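Local coordinates for heavy metal-binding domain-containing protein (Pediococcus pentosaceus, PDB 3QKB) that is of unknown function but may bind heavy metals, and assembles from five copies as a beta/alpha-propeller of the DUF74 family, at residues Val37-Ser41 with Glu62-Leu67; Thr40-Met44 with Asp57-Asp61; Gly81-Glu87 with Val99-Gly104. One frame throughout, in Å; residues are numbered along the deposited sequence.

Interaction 1 of 3, residues Val37-Ser41 with Glu62-Leu67; sequences VEATS and EAKQKL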
ATOM      1  N   VAL A  37      -7.636   2.714  14.092  1.00 52.24           N
ATOM      2  CA  VAL A  37      -8.056   4.112  13.936  1.00 51.66           C
ATOM      3  C   VAL A  37      -7.539   4.666  12.638  1.00 49.11           C
ATOM      4  O   VAL A  37      -6.543   4.210  12.124  1.00 47.45           O
ATOM      5  CB  VAL A  37      -7.553   5.016  15.082  1.00 53.30           C
ATOM      6  CG1 VAL A  37      -8.263   4.672  16.388  1.00 55.45           C
ATOM      7  CG2 VAL A  37      -6.032   4.922  15.216  1.00 51.77           C
ATOM      8  N   GLU A  38      -8.243   5.669  12.125  1.00 48.97           N
ATOM      9  CA  GLU A  38      -7.924   6.328  10.856  1.00 46.75           C
ATOM     10  C   GLU A  38      -8.074   7.861  10.992  1.00 47.33           C
ATOM     11  O   GLU A  38      -8.917   8.349  11.757  1.00 49.42           O
ATOM     12  CB  GLU A  38      -8.843   5.849   9.732  1.00 45.59           C
ATOM     13  CG  GLU A  38      -9.058   4.350   9.675  1.00 46.08           C
ATOM     14  CD  GLU A  38     -10.176   3.826  10.584  1.00 48.90           C
ATOM     15  OE1 GLU A  38     -11.026   4.622  11.098  1.00 51.38           O
ATOM     16  OE2 GLU A  38     -10.197   2.593  10.771  1.00 49.29           O
ATOM     17  N   ALA A  39      -7.270   8.593  10.231  1.00 45.29           N
ATOM     18  CA  ALA A  39      -7.359  10.037  10.149  1.00 45.66           C
ATOM     19  C   ALA A  39      -7.078  10.428   8.714  1.00 43.47           C
ATOM     20  O   ALA A  39      -6.297   9.748   8.034  1.00 41.83           O
ATOM     21  CB  ALA A  39      -6.355  10.679  11.081  1.00 46.66           C
ATOM     22  N   THR A  40      -7.763  11.475   8.246  1.00 43.31           N
ATOM     23  CA  THR A  40      -7.507  12.080   6.944  1.00 41.49           C
ATOM     24  C   THR A  40      -7.157  13.570   7.163  1.00 42.77           C
ATOM     25  O   THR A  40      -7.753  14.246   8.020  1.00 45.52           O
ATOM     26  CB  THR A  40      -8.743  11.939   6.002  1.00 41.14           C
ATOM     27  OG1 THR A  40      -9.063  10.549   5.826  1.00 41.05           O
ATOM     28  CG2 THR A  40      -8.492  12.583   4.650  1.00 38.28           C
ATOM     29  N   SER A  41      -6.178  14.064   6.420  1.00 41.57           N
ATOM     30  CA  SER A  41      -5.909  15.495   6.371  1.00 43.81           C
ATOM     31  C   SER A  41      -5.651  15.905   4.949  1.00 41.39           C
ATOM     32  O   SER A  41      -5.157  15.120   4.164  1.00 39.47           O
ATOM     33  CB  SER A  41      -4.704  15.851   7.236  1.00 45.57           C
ATOM     34  OG  SER A  41      -3.608  15.034   6.871  1.00 47.85           O
ATOM     35  N   GLU A  62       0.018  16.263  10.477  1.00 59.03           N
ATOM     36  CA  GLU A  62      -1.371  16.474  10.913  1.00 60.07           C
ATOM     37  C   GLU A  62      -2.099  15.147  11.068  1.00 57.61           C
ATOM     38  O   GLU A  62      -2.778  14.937  12.054  1.00 58.79           O
ATOM     39  CB  GLU A  62      -2.130  17.390   9.930  1.00 60.45           C
ATOM     40  CG  GLU A  62      -3.516  17.934  10.444  1.00 65.14           C
ATOM     41  CD  GLU A  62      -4.329  18.658   9.335  1.00 68.43           C
ATOM     42  OE1 GLU A  62      -3.800  19.654   8.774  1.00 72.65           O
ATOM     43  OE2 GLU A  62      -5.480  18.221   9.024  1.00 67.84           O
ATOM     44  N   ALA A  63      -1.919  14.245  10.102  1.00 54.82           N
ATOM     45  CA  ALA A  63      -2.518  12.904  10.163  1.00 52.68           C
ATOM     46  C   ALA A  63      -2.060  12.138  11.401  1.00 53.82           C
ATOM     47  O   ALA A  63      -2.884  11.597  12.111  1.00 54.25           O
ATOM     48  CB  ALA A  63      -2.202  12.129   8.912  1.00 49.70           C
ATOM     49  N   LYS A  64      -0.757  12.155  11.684  1.00 55.09           N
ATOM     50  CA  LYS A  64      -0.217  11.546  12.912  1.00 56.82           C
ATOM     51  C   LYS A  64      -0.818  12.142  14.182  1.00 59.62           C
ATOM     52  O   LYS A  64      -1.224  11.389  15.053  1.00 59.94           O
ATOM     53  CB  LYS A  64       1.309  11.662  12.979  1.00 58.27           C
ATOM     54  CG  LYS A  64       2.028  10.724  12.062  1.00 56.71           C
ATOM     55  CD  LYS A  64       3.546  10.722  12.296  1.00 59.41           C
ATOM     56  CE  LYS A  64       4.229  11.973  11.775  1.00 61.46           C
ATOM     57  NZ  LYS A  64       5.719  11.843  11.839  1.00 64.23           N
ATOM     58  N   GLN A  65      -0.881  13.477  14.287  1.00 61.85           N
ATOM     59  CA  GLN A  65      -1.457  14.109  15.491  1.00 65.48           C
ATOM     60  C   GLN A  65      -2.921  13.714  15.691  1.00 64.71           C
ATOM     61  O   GLN A  65      -3.330  13.468  16.812  1.00 66.92           O
ATOM     62  CB  GLN A  65      -1.343  15.651  15.478  1.00 68.64           C
ATOM     63  CG  GLN A  65       0.066  16.236  15.750  1.00 73.13           C
ATOM     64  CD  GLN A  65       0.667  15.786  17.088  1.00 78.46           C
ATOM     65  OE1 GLN A  65       0.362  16.340  18.153  1.00 81.95           O
ATOM     66  NE2 GLN A  65       1.522  14.759  17.031  1.00 79.95           N
ATOM     67  N   LYS A  66      -3.696  13.643  14.611  1.00 62.48           N
ATOM     68  CA  LYS A  66      -5.083  13.185  14.698  1.00 62.05           C
ATOM     69  C   LYS A  66      -5.150  11.752  15.205  1.00 61.29           C
ATOM     70  O   LYS A  66      -5.960  11.449  16.067  1.00 62.50           O
ATOM     71  CB  LYS A  66      -5.793  13.290  13.338  1.00 59.91           C
ATOM     72  CG  LYS A  66      -6.158  14.712  12.899  1.00 61.11           C
ATOM     73  CD  LYS A  66      -7.032  14.665  11.632  1.00 59.70           C
ATOM     74  CE  LYS A  66      -7.296  16.036  11.031  1.00 60.78           C
ATOM     75  NZ  LYS A  66      -8.665  16.105  10.426  1.00 60.58           N
ATOM     76  N   LEU A  67      -4.291  10.881  14.663  1.00 59.62           N
ATOM     77  CA  LEU A  67      -4.264   9.461  15.051  1.00 59.16           C
ATOM     78  C   LEU A  67      -3.861   9.300  16.505  1.00 62.44           C
ATOM     79  O   LEU A  67      -4.489   8.540  17.224  1.00 63.68           O
ATOM     80  CB  LEU A  67      -3.326   8.635  14.147  1.00 56.48           C
ATOM     81  CG  LEU A  67      -3.781   8.333  12.700  1.00 53.94           C
ATOM     82  CD1 LEU A  67      -2.687   7.567  11.969  1.00 50.72           C
ATOM     83  CD2 LEU A  67      -5.091   7.567  12.628  1.00 52.65           C
TER
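L67 pushes its CD2 methyl against the strand at A39, in the helix-on-sheet packing of an alpha/beta fold: helix 56-73 covers strand 31-44, the strand before it in the first beta-alpha unit. Strand and helix run in roughly opposite directions, their local axes at 145° and 7.4 Å apart at the closest point. L67 buries the most surface of all. Its CG stands anti to the carbonyl carbon (chi1 -73°), which sends CD2 between two inward-facing side chains of the strand, 3.7 Å from A39 CB and 3.8 Å from V37 CG2. The same methyl lies over the E38-A39 peptide, so it packs on main chain as well as on side chains. L67 also reaches I79 and L82 of strand 78-91. A39 is the small residue at the centre: its CB fits between L67 and K66, 3.5 Å from K66 CB, and lets the backbones come as near as 5.6 Å between A39 CA and A63 CA. Farther along, S41 OG lies 3.8 Å from A63 CB and is held by L59 O one turn earlier, while the E62 carboxylate leans beside S41 CB. K66 runs outward past A39, bends at chi4, and donates a hydrogen bond from NZ to T40 O, 3.2 Å, with a C=O...N angle of 168°, almost in line with the carbonyl.

Interaction 2 of 3, residues Thr40-Met44 with Asp57-Asp61; sequences TSSLM and DQLFD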
ATOM      1  N   THR A  40      -7.763  11.475   8.246  1.00 43.31           N
ATOM      2  CA  THR A  40      -7.507  12.080   6.944  1.00 41.49           C
ATOM      3  C   THR A  40      -7.157  13.570   7.163  1.00 42.77           C
ATOM      4  O   THR A  40      -7.753  14.246   8.020  1.00 45.52           O
ATOM      5  CB  THR A  40      -8.743  11.939   6.002  1.00 41.14           C
ATOM      6  OG1 THR A  40      -9.063  10.549   5.826  1.00 41.05           O
ATOM      7  CG2 THR A  40      -8.492  12.583   4.650  1.00 38.28           C
ATOM      8  N   SER A  41      -6.178  14.064   6.420  1.00 41.57           N
ATOM      9  CA  SER A  41      -5.909  15.495   6.371  1.00 43.81           C
ATOM     10  C   SER A  41      -5.651  15.905   4.949  1.00 41.39           C
ATOM     11  O   SER A  41      -5.157  15.120   4.164  1.00 39.47           O
ATOM     12  CB  SER A  41      -4.704  15.851   7.236  1.00 45.57           C
ATOM     13  OG  SER A  41      -3.608  15.034   6.871  1.00 47.85           O
ATOM     14  N   SER A  42      -5.985  17.151   4.647  1.00 42.33           N
ATOM     15  CA  SER A  42      -5.922  17.666   3.299  1.00 41.66           C
ATOM     16  C   SER A  42      -5.646  19.170   3.257  1.00 43.65           C
ATOM     17  O   SER A  42      -5.833  19.881   4.271  1.00 46.07           O
ATOM     18  CB  SER A  42      -7.229  17.361   2.559  1.00 41.25           C
ATOM     19  OG  SER A  42      -8.305  18.152   3.055  1.00 43.40           O
ATOM     20  N   LEU A  43      -5.185  19.640   2.097  1.00 42.82           N
ATOM     21  CA  LEU A  43      -5.068  21.059   1.844  1.00 45.34           C
ATOM     22  C   LEU A  43      -5.323  21.369   0.399  1.00 44.88           C
ATOM     23  O   LEU A  43      -5.211  20.510  -0.429  1.00 42.83           O
ATOM     24  CB  LEU A  43      -3.691  21.592   2.282  1.00 46.92           C
ATOM     25  CG  LEU A  43      -2.427  21.099   1.577  1.00 45.96           C
ATOM     26  CD1 LEU A  43      -2.214  21.823   0.255  1.00 46.37           C
ATOM     27  CD2 LEU A  43      -1.197  21.301   2.517  1.00 46.61           C
HETATM   28  N   MSE A  44      -5.656  22.629   0.125  1.00 47.55           N
HETATM   29  CA  MSE A  44      -5.926  23.114  -1.220  1.00 47.76           C
HETATM   30  C   MSE A  44      -4.715  23.896  -1.731  1.00 49.48           C
HETATM   31  O   MSE A  44      -4.255  24.824  -1.059  1.00 51.70           O
HETATM   32  CB  MSE A  44      -7.168  24.023  -1.218  1.00 49.77           C
HETATM   33  CG  MSE A  44      -7.672  24.416  -2.600  1.00 49.40           C
HETATM   34 SE   MSE A  44      -9.044  25.777  -2.532  0.75 48.85          SE
HETATM   35  CE  MSE A  44     -10.542  24.699  -3.007  1.00 50.58           C
ATOM     36  N   ASP A  57       4.365  17.203   3.504  1.00 50.97           N
ATOM     37  CA  ASP A  57       5.033  17.066   4.810  1.00 54.03           C
ATOM     38  C   ASP A  57       4.101  17.420   5.982  1.00 54.13           C
ATOM     39  O   ASP A  57       3.905  16.607   6.898  1.00 53.59           O
ATOM     40  CB  ASP A  57       6.307  17.941   4.858  1.00 58.19           C
ATOM     41  CG  ASP A  57       7.473  17.385   3.963  1.00 61.29           C
ATOM     42  OD1 ASP A  57       7.361  16.264   3.338  1.00 61.86           O
ATOM     43  OD2 ASP A  57       8.507  18.099   3.902  1.00 66.78           O
ATOM     44  N   GLN A  58       3.485  18.599   5.882  1.00 55.36           N
ATOM     45  CA  GLN A  58       2.457  19.083   6.832  1.00 56.69           C
ATOM     46  C   GLN A  58       1.387  18.060   7.119  1.00 53.42           C
ATOM     47  O   GLN A  58       0.966  17.891   8.263  1.00 54.40           O
ATOM     48  CB  GLN A  58       1.685  20.284   6.268  1.00 57.75           C
ATOM     49  CG  GLN A  58       2.454  21.481   5.842  1.00 63.56           C
ATOM     50  CD  GLN A  58       1.617  22.358   4.962  1.00 66.71           C
ATOM     51  OE1 GLN A  58       2.073  22.820   3.904  1.00 70.29           O
ATOM     52  NE2 GLN A  58       0.363  22.574   5.368  1.00 67.01           N
ATOM     53  N   LEU A  59       0.877  17.471   6.039  1.00 50.41           N
ATOM     54  CA  LEU A  59      -0.305  16.640   6.087  1.00 48.13           C
ATOM     55  C   LEU A  59      -0.015  15.329   6.806  1.00 47.56           C
ATOM     56  O   LEU A  59      -0.842  14.852   7.571  1.00 47.18           O
ATOM     57  CB  LEU A  59      -0.838  16.385   4.666  1.00 45.69           C
ATOM     58  CG  LEU A  59      -1.360  17.590   3.879  1.00 46.12           C
ATOM     59  CD1 LEU A  59      -1.700  17.164   2.483  1.00 43.10           C
ATOM     60  CD2 LEU A  59      -2.576  18.216   4.537  1.00 47.21           C
ATOM     61  N   PHE A  60       1.165  14.758   6.573  1.00 48.06           N
ATOM     62  CA  PHE A  60       1.594  13.585   7.331  1.00 48.36           C
ATOM     63  C   PHE A  60       1.655  13.890   8.833  1.00 51.79           C
ATOM     64  O   PHE A  60       1.174  13.088   9.627  1.00 51.89           O
ATOM     65  CB  PHE A  60       2.962  13.071   6.866  1.00 48.47           C
ATOM     66  CG  PHE A  60       2.953  12.432   5.505  1.00 45.25           C
ATOM     67  CD1 PHE A  60       2.238  11.265   5.277  1.00 42.79           C
ATOM     68  CD2 PHE A  60       3.687  12.985   4.450  1.00 45.37           C
ATOM     69  CE1 PHE A  60       2.219  10.666   4.005  1.00 40.69           C
ATOM     70  CE2 PHE A  60       3.682  12.388   3.185  1.00 43.33           C
ATOM     71  CZ  PHE A  60       2.947  11.224   2.967  1.00 40.52           C
ATOM     72  N   ASP A  61       2.244  15.037   9.208  1.00 55.37           N
ATOM     73  CA  ASP A  61       2.296  15.464  10.620  1.00 59.03           C
ATOM     74  C   ASP A  61       0.912  15.595  11.215  1.00 59.08           C
ATOM     75  O   ASP A  61       0.662  15.092  12.314  1.00 59.73           O
ATOM     76  CB  ASP A  61       3.032  16.808  10.789  1.00 62.89           C
ATOM     77  CG  ASP A  61       4.530  16.644  11.076  1.00 67.66           C
ATOM     78  OD1 ASP A  61       5.134  15.614  10.680  1.00 68.86           O
ATOM     79  OD2 ASP A  61       5.114  17.576  11.691  1.00 74.11           O
TER
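S41 and L43, two residues of the same strand face, both meet L59 on the first turn of helix 56-73. The polar part is one hydrogen bond: S41 OG donates to L59 O over 2.9 Å. The first torsion puts OG between the backbone N and the carbonyl carbon of S41, and from there the hydroxyl projects to the helix. It arrives well to one side of the carbonyl, at a C=O...O angle of 118° and tilted 33° from the carbonyl plane. That buried hydroxyl thus has an acceptor on the helix backbone, and the strand is tied to the helix main chain at this point.

The apolar part centres on L59, which buries the most surface here. Its CD2 methyl lies against the strand backbone, 3.5 Å from S42 C, and 3.9 Å from L43 CD2. The two leucine side chains cross at a slant, so each of the L59 methyls has part of L43 within reach; on the sheet L59 also packs on L98 and V100 of strand 94-109. A smaller contact closes the outer end: the extended Q58 chain lays its amide across L43, with NE2 3.5 Å from L43 CD2, van der Waals contact on the exposed side.

The local axes are 153° apart, with the helix turning back over the strand that precedes it. This is the first half of a beta-alpha-beta crossover, in which helix 56-73 leads from strand 31-44 to strand 78-91, parallel to it with strand 94-109 in between.

Interaction 3 of 3, residues Gly81-Glu87 with Val99-Gly104; sequences GLKYNTE and VVHGYG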
ATOM      1  N   GLY A  81       1.591  -0.587  13.348  1.00 52.38           N
ATOM      2  CA  GLY A  81       1.081  -0.908  12.023  1.00 49.74           C
ATOM      3  C   GLY A  81       0.666   0.297  11.205  1.00 47.64           C
ATOM      4  O   GLY A  81      -0.214   0.173  10.373  1.00 47.12           O
ATOM      5  N   LEU A  82       1.290   1.463  11.429  1.00 46.77           N
ATOM      6  CA  LEU A  82       0.940   2.669  10.677  1.00 44.38           C
ATOM      7  C   LEU A  82       1.187   2.473   9.189  1.00 42.17           C
ATOM      8  O   LEU A  82       2.230   1.948   8.786  1.00 42.31           O
ATOM      9  CB  LEU A  82       1.747   3.880  11.160  1.00 45.87           C
ATOM     10  CG  LEU A  82       1.525   5.243  10.460  1.00 44.72           C
ATOM     11  CD1 LEU A  82       0.071   5.693  10.534  1.00 43.40           C
ATOM     12  CD2 LEU A  82       2.463   6.287  11.064  1.00 46.26           C
ATOM     13  N   LYS A  83       0.195   2.858   8.392  1.00 39.95           N
ATOM     14  CA  LYS A  83       0.360   3.072   6.954  1.00 38.47           C
ATOM     15  C   LYS A  83      -0.285   4.400   6.557  1.00 37.05           C
ATOM     16  O   LYS A  83      -1.125   4.943   7.291  1.00 37.11           O
ATOM     17  CB  LYS A  83      -0.275   1.940   6.155  1.00 37.75           C
ATOM     18  CG  LYS A  83       0.299   0.557   6.428  1.00 40.05           C
ATOM     19  CD  LYS A  83       1.789   0.375   5.987  1.00 41.94           C
ATOM     20  CE  LYS A  83       2.416  -0.951   6.544  1.00 45.09           C
ATOM     21  NZ  LYS A  83       2.101  -1.299   8.037  1.00 47.40           N
ATOM     22  N   TYR A  84       0.130   4.912   5.399  1.00 35.59           N
ATOM     23  CA  TYR A  84      -0.435   6.115   4.805  1.00 34.31           C
ATOM     24  C   TYR A  84      -0.879   5.832   3.382  1.00 32.40           C
ATOM     25  O   TYR A  84      -0.119   5.260   2.609  1.00 32.67           O
ATOM     26  CB  TYR A  84       0.604   7.201   4.697  1.00 35.38           C
ATOM     27  CG  TYR A  84       1.164   7.752   5.969  1.00 37.53           C
ATOM     28  CD1 TYR A  84       0.366   8.422   6.866  1.00 39.41           C
ATOM     29  CD2 TYR A  84       2.532   7.721   6.206  1.00 40.27           C
ATOM     30  CE1 TYR A  84       0.913   9.012   8.017  1.00 41.67           C
ATOM     31  CE2 TYR A  84       3.083   8.282   7.329  1.00 42.64           C
ATOM     32  CZ  TYR A  84       2.288   8.926   8.235  1.00 43.25           C
ATOM     33  OH  TYR A  84       2.890   9.473   9.345  1.00 45.69           O
ATOM     34  N   ASN A  85      -2.077   6.271   3.025  1.00 30.91           N
ATOM     35  CA  ASN A  85      -2.459   6.435   1.623  1.00 30.06           C
ATOM     36  C   ASN A  85      -2.364   7.914   1.279  1.00 29.80           C
ATOM     37  O   ASN A  85      -2.650   8.763   2.134  1.00 30.89           O
ATOM     38  CB  ASN A  85      -3.886   5.925   1.377  1.00 30.00           C
ATOM     39  CG  ASN A  85      -4.040   4.437   1.654  1.00 30.29           C
ATOM     40  OD1 ASN A  85      -3.068   3.747   2.012  1.00 32.92           O
ATOM     41  ND2 ASN A  85      -5.258   3.930   1.483  1.00 30.64           N
ATOM     42  N   THR A  86      -1.984   8.217   0.034  1.00 28.86           N
ATOM     43  CA  THR A  86      -1.917   9.582  -0.480  1.00 28.58           C
ATOM     44  C   THR A  86      -2.677   9.703  -1.798  1.00 28.25           C
ATOM     45  O   THR A  86      -2.701   8.761  -2.597  1.00 27.83           O
ATOM     46  CB  THR A  86      -0.455  10.026  -0.698  1.00 29.58           C
ATOM     47  OG1 THR A  86       0.288   8.970  -1.321  1.00 28.81           O
ATOM     48  CG2 THR A  86       0.194  10.367   0.601  1.00 30.00           C
ATOM     49  N   GLU A  87      -3.306  10.865  -2.019  1.00 28.73           N
ATOM     50  CA  GLU A  87      -3.863  11.233  -3.350  1.00 28.62           C
ATOM     51  C   GLU A  87      -3.546  12.662  -3.718  1.00 29.36           C
ATOM     52  O   GLU A  87      -3.454  13.531  -2.830  1.00 30.52           O
ATOM     53  CB  GLU A  87      -5.385  11.078  -3.387  1.00 28.88           C
ATOM     54  CG  GLU A  87      -5.910   9.641  -3.223  1.00 27.85           C
ATOM     55  CD  GLU A  87      -6.257   9.285  -1.798  1.00 28.80           C
ATOM     56  OE1 GLU A  87      -6.963  10.075  -1.127  1.00 29.39           O
ATOM     57  OE2 GLU A  87      -5.854   8.204  -1.356  1.00 30.19           O
ATOM     58  N   VAL A  99      -4.109  15.116  -0.347  1.00 34.70           N
ATOM     59  CA  VAL A  99      -4.830  14.379   0.682  1.00 34.27           C
ATOM     60  C   VAL A  99      -3.930  13.253   1.214  1.00 33.89           C
ATOM     61  O   VAL A  99      -3.347  12.511   0.418  1.00 33.33           O
ATOM     62  CB  VAL A  99      -6.108  13.749   0.084  1.00 33.78           C
ATOM     63  CG1 VAL A  99      -6.908  12.919   1.163  1.00 32.39           C
ATOM     64  CG2 VAL A  99      -6.955  14.839  -0.589  1.00 33.41           C
ATOM     65  N   VAL A 100      -3.786  13.179   2.540  1.00 34.79           N
ATOM     66  CA  VAL A 100      -3.184  12.030   3.227  1.00 34.60           C
ATOM     67  C   VAL A 100      -4.251  11.318   4.060  1.00 35.28           C
ATOM     68  O   VAL A 100      -5.068  11.982   4.718  1.00 36.58           O
ATOM     69  CB  VAL A 100      -2.039  12.471   4.166  1.00 35.74           C
ATOM     70  CG1 VAL A 100      -1.638  11.318   5.112  1.00 34.60           C
ATOM     71  CG2 VAL A 100      -0.859  12.929   3.360  1.00 35.18           C
ATOM     72  N   HIS A 101      -4.256   9.984   4.016  1.00 34.67           N
ATOM     73  CA  HIS A 101      -4.966   9.172   5.000  1.00 35.38           C
ATOM     74  C   HIS A 101      -3.950   8.408   5.782  1.00 36.06           C
ATOM     75  O   HIS A 101      -3.114   7.742   5.188  1.00 35.81           O
ATOM     76  CB  HIS A 101      -5.883   8.170   4.319  1.00 34.88           C
ATOM     77  CG  HIS A 101      -6.652   8.744   3.192  1.00 34.21           C
ATOM     78  ND1 HIS A 101      -7.755   9.540   3.390  1.00 34.83           N
ATOM     79  CD2 HIS A 101      -6.462   8.672   1.856  1.00 33.03           C
ATOM     80  CE1 HIS A 101      -8.209   9.939   2.219  1.00 37.03           C
ATOM     81  NE2 HIS A 101      -7.441   9.429   1.273  1.00 34.88           N
ATOM     82  N   GLY A 102      -4.025   8.487   7.105  1.00 37.79           N
ATOM     83  CA  GLY A 102      -3.191   7.661   7.997  1.00 38.56           C
ATOM     84  C   GLY A 102      -4.058   6.672   8.756  1.00 39.27           C
ATOM     85  O   GLY A 102      -5.175   7.019   9.160  1.00 40.34           O
ATOM     86  N   TYR A 103      -3.565   5.451   8.953  1.00 39.27           N
ATOM     87  CA  TYR A 103      -4.268   4.502   9.813  1.00 40.65           C
ATOM     88  C   TYR A 103      -3.338   3.527  10.476  1.00 41.95           C
ATOM     89  O   TYR A 103      -2.214   3.332  10.030  1.00 41.47           O
ATOM     90  CB  TYR A 103      -5.345   3.753   9.036  1.00 39.97           C
ATOM     91  CG  TYR A 103      -4.836   2.832   7.944  1.00 37.99           C
ATOM     92  CD1 TYR A 103      -4.525   3.323   6.678  1.00 36.97           C
ATOM     93  CD2 TYR A 103      -4.718   1.474   8.156  1.00 38.05           C
ATOM     94  CE1 TYR A 103      -4.072   2.470   5.641  1.00 36.18           C
ATOM     95  CE2 TYR A 103      -4.259   0.604   7.130  1.00 38.01           C
ATOM     96  CZ  TYR A 103      -3.930   1.117   5.881  1.00 36.42           C
ATOM     97  OH  TYR A 103      -3.490   0.263   4.873  1.00 35.64           O
ATOM     98  N   GLY A 104      -3.815   2.937  11.569  1.00 44.33           N
ATOM     99  CA  GLY A 104      -3.002   2.016  12.377  1.00 46.40           C
ATOM    100  C   GLY A 104      -3.779   1.385  13.513  1.00 48.72           C
ATOM    101  O   GLY A 104      -4.963   1.658  13.676  1.00 49.44           O
TER
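H101 O takes the N85 backbone N-H at 2.8 Å, in the carbonyl plane, and a CA-H...O contact from Y84 CA at 3.2 Å. The N85-H101 pair returns the favour through H101 N and N85 O, and the hydrogen-bonded pairs K83-Y103 and E87-V99 repeat the pattern, six backbone bonds in all along this antiparallel hairpin.

On the face of N85, E87, H101 and Y103, one side-chain bond joins the strands. E87 bends at chi2 (94°) and swings its carboxylate back to the edge of the H101 imidazole, nearly coplanar with it; H101 NE2 donates to the syn lone pair of OE1. The modelled 2.5 Å between H101 NE2 and E87 OE1 is too short to be read closely at this resolution. With H101 ND1 bonded to T40 OG1, the ring is held from both nitrogens. A leucine in place of E87 would probably leave H101 NE2 without its acceptor, and T86 OG1 of the second subunit without its bond to E87 OE2. Farther along, N85 OD1 meets the Y103 ring at its edge, 4.0 Å from CE1, while N85 ND2 bonds Y84 O of the second subunit; K83 CB makes an off-centre CH-pi contact 4.2 Å from the ring centroid. Y103 OH itself goes to Y84 N of the second subunit.

On the other face, Y84 CD1 touches V100 CG1 at 3.9 Å and lies beside G102 CA.

Strand 94-109 thus lies between strands 78-91 and 31-44, the latter joined through V100, G102 and G104. Helix 56-73 covers the face of Y84, T86 and V100, F60 meeting the Y84 ring edge-to-face, and the second subunit packs on the face of E87, H101 and Y103.

In the fold
From the N terminus, strand 31-44 is the first to take part and enters both interaction 1 and interaction 2, which share T40 and S41. Interaction 2 closes the shorter excursion, residues 45-56, bringing the start of helix 56-73 back to the strand end; interaction 1 overlaps it at T40-S41 and otherwise lies outside it, fastening the next turns of the helix to earlier strand residues. Interaction 3 follows in series and closes the hairpin of strands 78-91 and 94-109. That hairpin then meets the earlier parts: G102 and V100 bond to A39 and S41 of strand 31-44, and Y84 contacts K64 of the helix, completing one sheet with a helix across it.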